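Local coordinates for protein signal recognition particle subunit SRP68 (Chaetomium thermophilum, PDB 4P3G) that binds and remodels the SRP RNA through this RNA-binding domain, as a subunit of the signal recognition particle, which probably targets nascent proteins to the endoplasmic reticulum, at the interface of chains A and B and the interface of chains A and C. Residues are numbered along the deposited sequence; one frame, centred on the assembly and turned at random. Chains: chain A/B/C, Signal recognition particle subunit SRP68.

Contacts 1 and 3 belong to one interface between chains A and B: their C-alpha centres lie about 6 Å apart, and they share A:Leu164, A:Ile207 and B:Ala220. In both, helix 213-223 of chain B lies against helix 160-181 of chain A, contact 1 being apolar and contact 3 nearer the chain end. Contact 2 joins chains A and C, its C-alpha centre about 21 Å from that of contact 1 and 24 Å from that of contact 3. Helix 160-181 of chain A serves all three. The A-B interface is two-fold, so each copy lays its C-terminal helix on the other; either pairing may form only in the crystal.

Contact 1: the interface of chains A and B. Residues chain A 164, 168, 198, 202, 207; chain B 211, 213, 216-217, 220.
B:Ile216, on helix 213-223, inserts its branched side chain among A:Leu164, A:Met198, A:Ala202 and A:Ile207. Its CG2 methyl, anti to the backbone N (chi1 -76° places CG1 beside that N), meets the CE methyl of A:Met198 at 3.8 Å and CD2 of A:Leu164 at 4.1 Å; the leucine side chain crosses it at about a right angle. The CD1 tip turns off roughly perpendicular to CG2, toward CB of A:Ala202, while A:Ile207 applies CG2 to the CA of B:Ile216 at 4.0 Å. A beta-branched residue suits this place because its two arms reach different walls.

A second set of apolar contacts gathers on A:Met198, modelled as selenomethionine. Its chain bends at chi3 (82°), and the CE methyl also touches CD1 of B:Ile213 at 3.8 Å, while the selenium, replacing sulfur, lies 3.9 Å from CD2 of B:Leu211. Methionine's unbranched, flexible chain can fit between branched neighbours.

Alanines permit close approach: CB of B:Ala220 meets CB of A:Leu164 at 3.7 Å, and CB of A:Ala168 receives CD1 of B:Ile213. No polar pair bridges this patch. It seats the C-terminal helix of one copy on its neighbour, and the two-fold repeats the arrangement with chains exchanged, possibly only in the crystal.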
ATOM      1  N   LEU A 164       8.814   5.058 -13.109  1.00 73.75           N
ATOM      2  CA  LEU A 164       8.260   4.036 -12.243  1.00 63.23           C
ATOM      3  C   LEU A 164       7.968   2.794 -13.048  1.00 60.50           C
ATOM      4  O   LEU A 164       8.127   1.686 -12.541  1.00 59.30           O
ATOM      5  CB  LEU A 164       7.023   4.533 -11.523  1.00 61.23           C
ATOM      6  CG  LEU A 164       7.403   5.457 -10.390  1.00 60.81           C
ATOM      7  CD1 LEU A 164       6.156   6.000  -9.717  1.00 62.53           C
ATOM      8  CD2 LEU A 164       8.235   4.686  -9.417  1.00 61.91           C
ATOM      9  N   ALA A 168       9.799  -0.670 -12.036  1.00 64.44           N
ATOM     10  CA  ALA A 168       8.938  -1.772 -11.653  1.00 64.76           C
ATOM     11  C   ALA A 168       9.410  -3.022 -12.376  1.00 67.27           C
ATOM     12  O   ALA A 168       9.565  -4.074 -11.743  1.00 68.16           O
ATOM     13  CB  ALA A 168       7.486  -1.472 -11.976  1.00 66.05           C
HETATM   14  N   MSE A 198      12.425   4.380  -6.296  1.00 58.14           N
HETATM   15  CA  MSE A 198      11.017   4.186  -6.506  1.00 61.60           C
HETATM   16  C   MSE A 198      10.230   4.935  -5.442  1.00 66.28           C
HETATM   17  O   MSE A 198       9.250   5.609  -5.760  1.00 68.00           O
HETATM   18  CB  MSE A 198      10.688   2.712  -6.464  1.00 65.52           C
HETATM   19  CG  MSE A 198      11.257   1.935  -7.641  1.00 70.48           C
HETATM   20 SE   MSE A 198      10.412   0.182  -7.759  1.00 87.33          SE
HETATM   21  CE  MSE A 198       8.800   0.764  -8.711  1.00 54.86           C
ATOM     22  N   ALA A 202       7.655   7.716  -6.469  1.00 66.67           N
ATOM     23  CA  ALA A 202       6.254   7.461  -6.152  1.00 64.24           C
ATOM     24  C   ALA A 202       5.738   8.640  -5.326  1.00 65.13           C
ATOM     25  O   ALA A 202       4.650   9.155  -5.564  1.00 66.22           O
ATOM     26  CB  ALA A 202       6.098   6.159  -5.410  1.00 56.95           C
ATOM     27  N   ILE A 207       1.781   8.804  -6.026  1.00 69.31           N
ATOM     28  CA  ILE A 207       1.319   7.418  -6.106  1.00 72.43           C
ATOM     29  C   ILE A 207       1.644   6.656  -4.822  1.00 67.08           C
ATOM     30  O   ILE A 207       2.804   6.583  -4.432  1.00 63.94           O
ATOM     31  CB  ILE A 207       1.998   6.672  -7.275  1.00 73.78           C
ATOM     32  CG1 ILE A 207       1.709   7.372  -8.608  1.00 77.44           C
ATOM     33  CG2 ILE A 207       1.549   5.228  -7.302  1.00 68.50           C
ATOM     34  CD1 ILE A 207       2.492   6.824  -9.792  1.00 75.06           C
TER
ATOM     35  N   LEU B 211       7.325  -1.868   0.215  1.00 68.56           N
ATOM     36  CA  LEU B 211       7.036  -1.051  -0.951  1.00 64.16           C
ATOM     37  C   LEU B 211       5.827  -1.587  -1.699  1.00 71.19           C
ATOM     38  O   LEU B 211       5.756  -2.790  -1.973  1.00 67.56           O
ATOM     39  CB  LEU B 211       8.220  -1.067  -1.908  1.00 66.13           C
ATOM     40  CG  LEU B 211       8.084  -0.046  -3.033  1.00 71.55           C
ATOM     41  CD1 LEU B 211       8.348   1.332  -2.517  1.00 82.34           C
ATOM     42  CD2 LEU B 211       8.983  -0.371  -4.175  1.00 70.06           C
ATOM     43  N   ILE B 213       4.520  -2.212  -4.576  1.00 76.04           N
ATOM     44  CA  ILE B 213       4.940  -2.384  -5.974  1.00 72.65           C
ATOM     45  C   ILE B 213       3.787  -2.596  -6.981  1.00 75.19           C
ATOM     46  O   ILE B 213       3.837  -2.053  -8.091  1.00 77.30           O
ATOM     47  CB  ILE B 213       5.942  -3.536  -6.076  1.00 67.03           C
ATOM     48  CG1 ILE B 213       6.435  -3.724  -7.510  1.00 65.06           C
ATOM     49  CG2 ILE B 213       5.333  -4.791  -5.568  1.00 59.77           C
ATOM     50  CD1 ILE B 213       7.068  -2.504  -8.065  1.00 60.27           C
ATOM     51  N   ILE B 216       1.979   0.693  -7.457  1.00 70.47           N
ATOM     52  CA  ILE B 216       2.850   1.524  -8.276  1.00 70.89           C
ATOM     53  C   ILE B 216       2.824   1.056  -9.712  1.00 74.00           C
ATOM     54  O   ILE B 216       2.611   1.856 -10.634  1.00 74.32           O
ATOM     55  CB  ILE B 216       4.267   1.509  -7.745  1.00 68.18           C
ATOM     56  CG1 ILE B 216       4.352   2.400  -6.509  1.00 68.34           C
ATOM     57  CG2 ILE B 216       5.199   2.068  -8.776  1.00 77.47           C
ATOM     58  CD1 ILE B 216       5.481   2.035  -5.584  1.00 72.86           C
ATOM     59  N   ALA B 217       3.000  -0.255  -9.891  1.00 74.61           N
ATOM     60  CA  ALA B 217       2.995  -0.846 -11.222  1.00 74.22           C
ATOM     61  C   ALA B 217       1.707  -0.517 -11.970  1.00 78.39           C
ATOM     62  O   ALA B 217       1.748  -0.073 -13.109  1.00 86.13           O
ATOM     63  CB  ALA B 217       3.192  -2.330 -11.143  1.00 69.57           C
ATOM     64  N   ALA B 220       1.521   3.595 -12.512  1.00 76.59           N
ATOM     65  CA  ALA B 220       2.525   4.109 -13.434  1.00 74.15           C
ATOM     66  C   ALA B 220       2.082   3.930 -14.890  1.00 77.22           C
ATOM     67  O   ALA B 220       2.236   4.832 -15.695  1.00 86.50           O
ATOM     68  CB  ALA B 220       3.856   3.445 -13.196  1.00 68.97           C
TER

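Contact 2: the interface of chains A and C. Residues chain A 137, 140, 176-177, 180; chain C 134, 136-137, 139-140.
A:Ala176 and C:Leu140 meet at the apolar centre, where the CB methyl of the alanine lies 3.7 Å from CD2 of the leucine. The other branch of C:Leu140, CD1, points toward A:Leu140, and the two leucines meet tip to tip with their CD1 methyls 3.9 Å apart. Each has CG anti to its carbonyl carbon (chi1 -70° in A:Leu140, -73° in C:Leu140), which helps direct the branched ends toward each other. C:Ile139 lays CG2 against the CB of A:Ala176 at 3.9 Å; a small residue here lets two larger ones close over it.

Beside them, C:Pro136 presents its ring to side chains of chain A, among them A:Leu177 and A:Ser180. CB faces CD2 of A:Leu177 at 3.7 Å, and CD lies near CB of the poorly ordered A:Ser180. Proline suits the start of a helix, whose first turn does not use the N-H that proline lacks, and offers a rigid apolar surface.

The rim is polar in composition, yet no hydrogen bond crosses it. A:Thr137 rests its hydroxyl OG1 3.6 Å from CG of C:Pro136, and C:Thr137 turns OG1 toward CD1 of A:Leu140. As modelled, though its disorder advises caution, A:Ser180 OG bonds to the carbonyl O of A:Leu177 at 2.7 Å, 46° out of the carbonyl plane. The patch joins helices 136-156 and 160-181 of chain A to helix 136-156 of chain C, possibly only as a lattice contact.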
ATOM      1  N   THR A 137      18.256 -17.035 -17.704  1.00 82.19           N
ATOM      2  CA  THR A 137      18.658 -16.143 -16.610  1.00 78.99           C
ATOM      3  C   THR A 137      19.392 -14.900 -17.118  1.00 80.05           C
ATOM      4  O   THR A 137      19.153 -13.783 -16.646  1.00 76.84           O
ATOM      5  CB  THR A 137      19.568 -16.845 -15.616  1.00 73.78           C
ATOM      6  OG1 THR A 137      18.863 -17.936 -15.026  1.00 78.52           O
ATOM      7  CG2 THR A 137      19.957 -15.900 -14.530  1.00 67.24           C
ATOM      8  N   LEU A 140      16.920 -12.427 -18.807  1.00 74.71           N
ATOM      9  CA  LEU A 140      16.187 -11.675 -17.791  1.00 73.43           C
ATOM     10  C   LEU A 140      17.102 -10.633 -17.162  1.00 78.28           C
ATOM     11  O   LEU A 140      16.727  -9.475 -16.981  1.00 82.06           O
ATOM     12  CB  LEU A 140      15.661 -12.613 -16.707  1.00 69.92           C
ATOM     13  CG  LEU A 140      14.526 -13.592 -17.030  1.00 69.57           C
ATOM     14  CD1 LEU A 140      14.345 -14.561 -15.876  1.00 66.97           C
ATOM     15  CD2 LEU A 140      13.206 -12.889 -17.358  1.00 64.93           C
ATOM     16  N   ALA A 176      13.414 -11.571  -8.162  1.00 65.13           N
ATOM     17  CA  ALA A 176      13.458 -12.986  -8.464  1.00 71.50           C
ATOM     18  C   ALA A 176      14.899 -13.497  -8.502  1.00 75.29           C
ATOM     19  O   ALA A 176      15.210 -14.508  -7.854  1.00 76.20           O
ATOM     20  CB  ALA A 176      12.745 -13.266  -9.779  1.00 71.43           C
ATOM     21  N   LEU A 177      15.776 -12.756  -9.198  1.00 72.50           N
ATOM     22  CA  LEU A 177      17.191 -13.135  -9.360  1.00 72.48           C
ATOM     23  C   LEU A 177      17.940 -13.113  -8.038  1.00 78.68           C
ATOM     24  O   LEU A 177      18.895 -13.864  -7.835  1.00 82.66           O
ATOM     25  CB  LEU A 177      17.910 -12.198 -10.339  1.00 65.01           C
ATOM     26  CG  LEU A 177      17.544 -12.291 -11.819  1.00 70.54           C
ATOM     27  CD1 LEU A 177      18.190 -11.190 -12.620  1.00 72.43           C
ATOM     28  CD2 LEU A 177      17.942 -13.633 -12.376  1.00 70.27           C
ATOM     29  N   SER A 180      16.872 -16.303  -5.969  1.00151.85           N
ATOM     30  CA  SER A 180      17.518 -17.511  -6.487  1.00163.58           C
ATOM     31  C   SER A 180      18.974 -17.649  -5.975  1.00169.55           C
ATOM     32  O   SER A 180      19.487 -18.757  -5.772  1.00171.19           O
ATOM     33  CB  SER A 180      17.479 -17.530  -8.014  1.00167.33           C
ATOM     34  OG  SER A 180      18.123 -16.392  -8.563  1.00167.56           O
TER
ATOM     35  N   ALA C 134      14.745 -23.648  -7.213  1.00 81.02           N
ATOM     36  CA  ALA C 134      13.939 -23.072  -8.275  1.00 78.94           C
ATOM     37  C   ALA C 134      14.698 -21.985  -9.009  1.00 81.62           C
ATOM     38  O   ALA C 134      15.264 -21.086  -8.397  1.00 90.71           O
ATOM     39  CB  ALA C 134      12.647 -22.525  -7.705  1.00 77.92           C
ATOM     40  N   PRO C 136      15.123 -18.644 -11.401  1.00 69.19           N
ATOM     41  CA  PRO C 136      14.409 -17.362 -11.422  1.00 71.91           C
ATOM     42  C   PRO C 136      13.191 -17.346 -12.369  1.00 74.47           C
ATOM     43  O   PRO C 136      12.241 -16.600 -12.102  1.00 74.70           O
ATOM     44  CB  PRO C 136      15.507 -16.350 -11.862  1.00 57.16           C
ATOM     45  CG  PRO C 136      16.602 -17.154 -12.368  1.00 60.23           C
ATOM     46  CD  PRO C 136      16.560 -18.456 -11.622  1.00 67.19           C
ATOM     47  N   THR C 137      13.231 -18.090 -13.473  1.00 77.75           N
ATOM     48  CA  THR C 137      12.078 -18.140 -14.374  1.00 77.40           C
ATOM     49  C   THR C 137      10.871 -18.782 -13.703  1.00 72.80           C
ATOM     50  O   THR C 137       9.740 -18.290 -13.803  1.00 70.07           O
ATOM     51  CB  THR C 137      12.393 -18.911 -15.649  1.00 83.87           C
ATOM     52  OG1 THR C 137      13.499 -18.285 -16.314  1.00 93.74           O
ATOM     53  CG2 THR C 137      11.183 -18.918 -16.573  1.00 78.30           C
ATOM     54  N   ILE C 139      10.478 -18.968 -10.474  1.00 74.53           N
ATOM     55  CA  ILE C 139      10.103 -18.040  -9.417  1.00 70.87           C
ATOM     56  C   ILE C 139       9.171 -16.959  -9.960  1.00 73.66           C
ATOM     57  O   ILE C 139       8.124 -16.673  -9.363  1.00 76.29           O
ATOM     58  CB  ILE C 139      11.369 -17.424  -8.783  1.00 71.34           C
ATOM     59  CG1 ILE C 139      12.078 -18.497  -7.949  1.00 68.57           C
ATOM     60  CG2 ILE C 139      11.054 -16.227  -7.895  1.00 48.91           C
ATOM     61  CD1 ILE C 139      13.203 -17.956  -7.137  1.00 65.68           C
ATOM     62  N   LEU C 140       9.514 -16.407 -11.121  1.00 70.67           N
ATOM     63  CA  LEU C 140       8.650 -15.421 -11.762  1.00 69.77           C
ATOM     64  C   LEU C 140       7.316 -16.038 -12.164  1.00 69.57           C
ATOM     65  O   LEU C 140       6.267 -15.467 -11.885  1.00 69.49           O
ATOM     66  CB  LEU C 140       9.330 -14.803 -12.998  1.00 70.70           C
ATOM     67  CG  LEU C 140      10.470 -13.808 -12.761  1.00 65.00           C
ATOM     68  CD1 LEU C 140      11.118 -13.461 -14.051  1.00 59.37           C
ATOM     69  CD2 LEU C 140       9.923 -12.548 -12.095  1.00 63.37           C
TER

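Contact 3: the interface of chains A and B. Residues chain A 161, 164-165, 207; chain B 220-221, 224.
A:Lys165 slants over the phenyl ring of B:Phe221, its aliphatic chain over one face. CD stands 3.4 Å above the ring plane, displaced toward the rim, and 3.6 Å from the centroid, a CH-pi contact. Nearer the backbone, CB of the lysine lies 3.6 Å from CZ of the ring, so CB and CD both rest on the aromatic surface. The ring is turned to receive it by B:Phe221 chi2 of 80°, with CG anti to the carbonyl carbon (chi1 -71°). Phenylalanine suits this place because its broad face can support a long, flexible chain.

On another side of the lysine, its CG touches the CB methyl of B:Ala220 at 3.7 Å. That same methyl faces the carbonyl O of A:Gly161 at 3.7 Å; the absence of side chains larger than a methyl on either residue suits the close approach of helices 160-181 and 213-223.

Lysine combines this aliphatic stem with a polar tip. A bend at chi3 (-73°) carries the amino group past the ring toward the chain end of B, where B:Ser224 is poorly ordered and its details are therefore uncertain. There NZ of A:Lys165 donates a hydrogen bond to the hydroxyl OG of B:Ser224, modelled at 2.5 Å.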
ATOM      1  N   GLY A 161       6.266   9.221 -13.564  1.00 68.49           N
ATOM      2  CA  GLY A 161       5.480   8.055 -13.897  1.00 67.34           C
ATOM      3  C   GLY A 161       6.224   7.053 -14.758  1.00 71.12           C
ATOM      4  O   GLY A 161       6.358   5.887 -14.392  1.00 76.48           O
ATOM      5  N   LEU A 164       8.814   5.058 -13.109  1.00 73.75           N
ATOM      6  CA  LEU A 164       8.260   4.036 -12.243  1.00 63.23           C
ATOM      7  C   LEU A 164       7.968   2.794 -13.048  1.00 60.50           C
ATOM      8  O   LEU A 164       8.127   1.686 -12.541  1.00 59.30           O
ATOM      9  CB  LEU A 164       7.023   4.533 -11.523  1.00 61.23           C
ATOM     10  CG  LEU A 164       7.403   5.457 -10.390  1.00 60.81           C
ATOM     11  CD1 LEU A 164       6.156   6.000  -9.717  1.00 62.53           C
ATOM     12  CD2 LEU A 164       8.235   4.686  -9.417  1.00 61.91           C
ATOM     13  N   LYS A 165       7.553   2.976 -14.302  1.00 60.79           N
ATOM     14  CA  LYS A 165       7.320   1.818 -15.176  1.00 65.75           C
ATOM     15  C   LYS A 165       8.609   1.036 -15.366  1.00 69.14           C
ATOM     16  O   LYS A 165       8.588  -0.187 -15.286  1.00 74.00           O
ATOM     17  CB  LYS A 165       6.755   2.203 -16.546  1.00 64.25           C
ATOM     18  CG  LYS A 165       5.614   3.159 -16.486  1.00 71.20           C
ATOM     19  CD  LYS A 165       4.804   3.112 -17.767  1.00 81.48           C
ATOM     20  CE  LYS A 165       5.532   3.757 -18.914  1.00 93.09           C
ATOM     21  NZ  LYS A 165       4.568   4.126 -19.983  1.00103.92           N
ATOM     22  N   ILE A 207       1.781   8.804  -6.026  1.00 69.31           N
ATOM     23  CA  ILE A 207       1.319   7.418  -6.106  1.00 72.43           C
ATOM     24  C   ILE A 207       1.644   6.656  -4.822  1.00 67.08           C
ATOM     25  O   ILE A 207       2.804   6.583  -4.432  1.00 63.94           O
ATOM     26  CB  ILE A 207       1.998   6.672  -7.275  1.00 73.78           C
ATOM     27  CG1 ILE A 207       1.709   7.372  -8.608  1.00 77.44           C
ATOM     28  CG2 ILE A 207       1.549   5.228  -7.302  1.00 68.50           C
ATOM     29  CD1 ILE A 207       2.492   6.824  -9.792  1.00 75.06           C
TER
ATOM     30  N   ALA B 220       1.521   3.595 -12.512  1.00 76.59           N
ATOM     31  CA  ALA B 220       2.525   4.109 -13.434  1.00 74.15           C
ATOM     32  C   ALA B 220       2.082   3.930 -14.890  1.00 77.22           C
ATOM     33  O   ALA B 220       2.236   4.832 -15.695  1.00 86.50           O
ATOM     34  CB  ALA B 220       3.856   3.445 -13.196  1.00 68.97           C
ATOM     35  N   PHE B 221       1.534   2.778 -15.247  1.00 76.43           N
ATOM     36  CA  PHE B 221       1.137   2.595 -16.638  1.00 80.23           C
ATOM     37  C   PHE B 221      -0.178   3.279 -16.997  1.00 93.10           C
ATOM     38  O   PHE B 221      -0.378   3.666 -18.147  1.00 98.01           O
ATOM     39  CB  PHE B 221       1.037   1.105 -16.983  1.00 78.16           C
ATOM     40  CG  PHE B 221       2.353   0.418 -17.053  1.00 74.24           C
ATOM     41  CD1 PHE B 221       2.994   0.011 -15.896  1.00 71.54           C
ATOM     42  CD2 PHE B 221       2.973   0.210 -18.270  1.00 74.30           C
ATOM     43  CE1 PHE B 221       4.234  -0.608 -15.945  1.00 72.53           C
ATOM     44  CE2 PHE B 221       4.206  -0.400 -18.334  1.00 73.37           C
ATOM     45  CZ  PHE B 221       4.845  -0.811 -17.164  1.00 73.96           C
ATOM     46  N   SER B 224       0.512   7.226 -17.868  1.00155.66           N
ATOM     47  CA  SER B 224       1.142   7.518 -19.160  1.00158.96           C
ATOM     48  C   SER B 224       0.379   6.873 -20.313  1.00162.64           C
ATOM     49  O   SER B 224       0.951   6.108 -21.093  1.00160.48           O
ATOM     50  CB  SER B 224       2.604   7.050 -19.183  1.00152.25           C
ATOM     51  OG  SER B 224       2.707   5.637 -19.120  1.00147.26           O
TER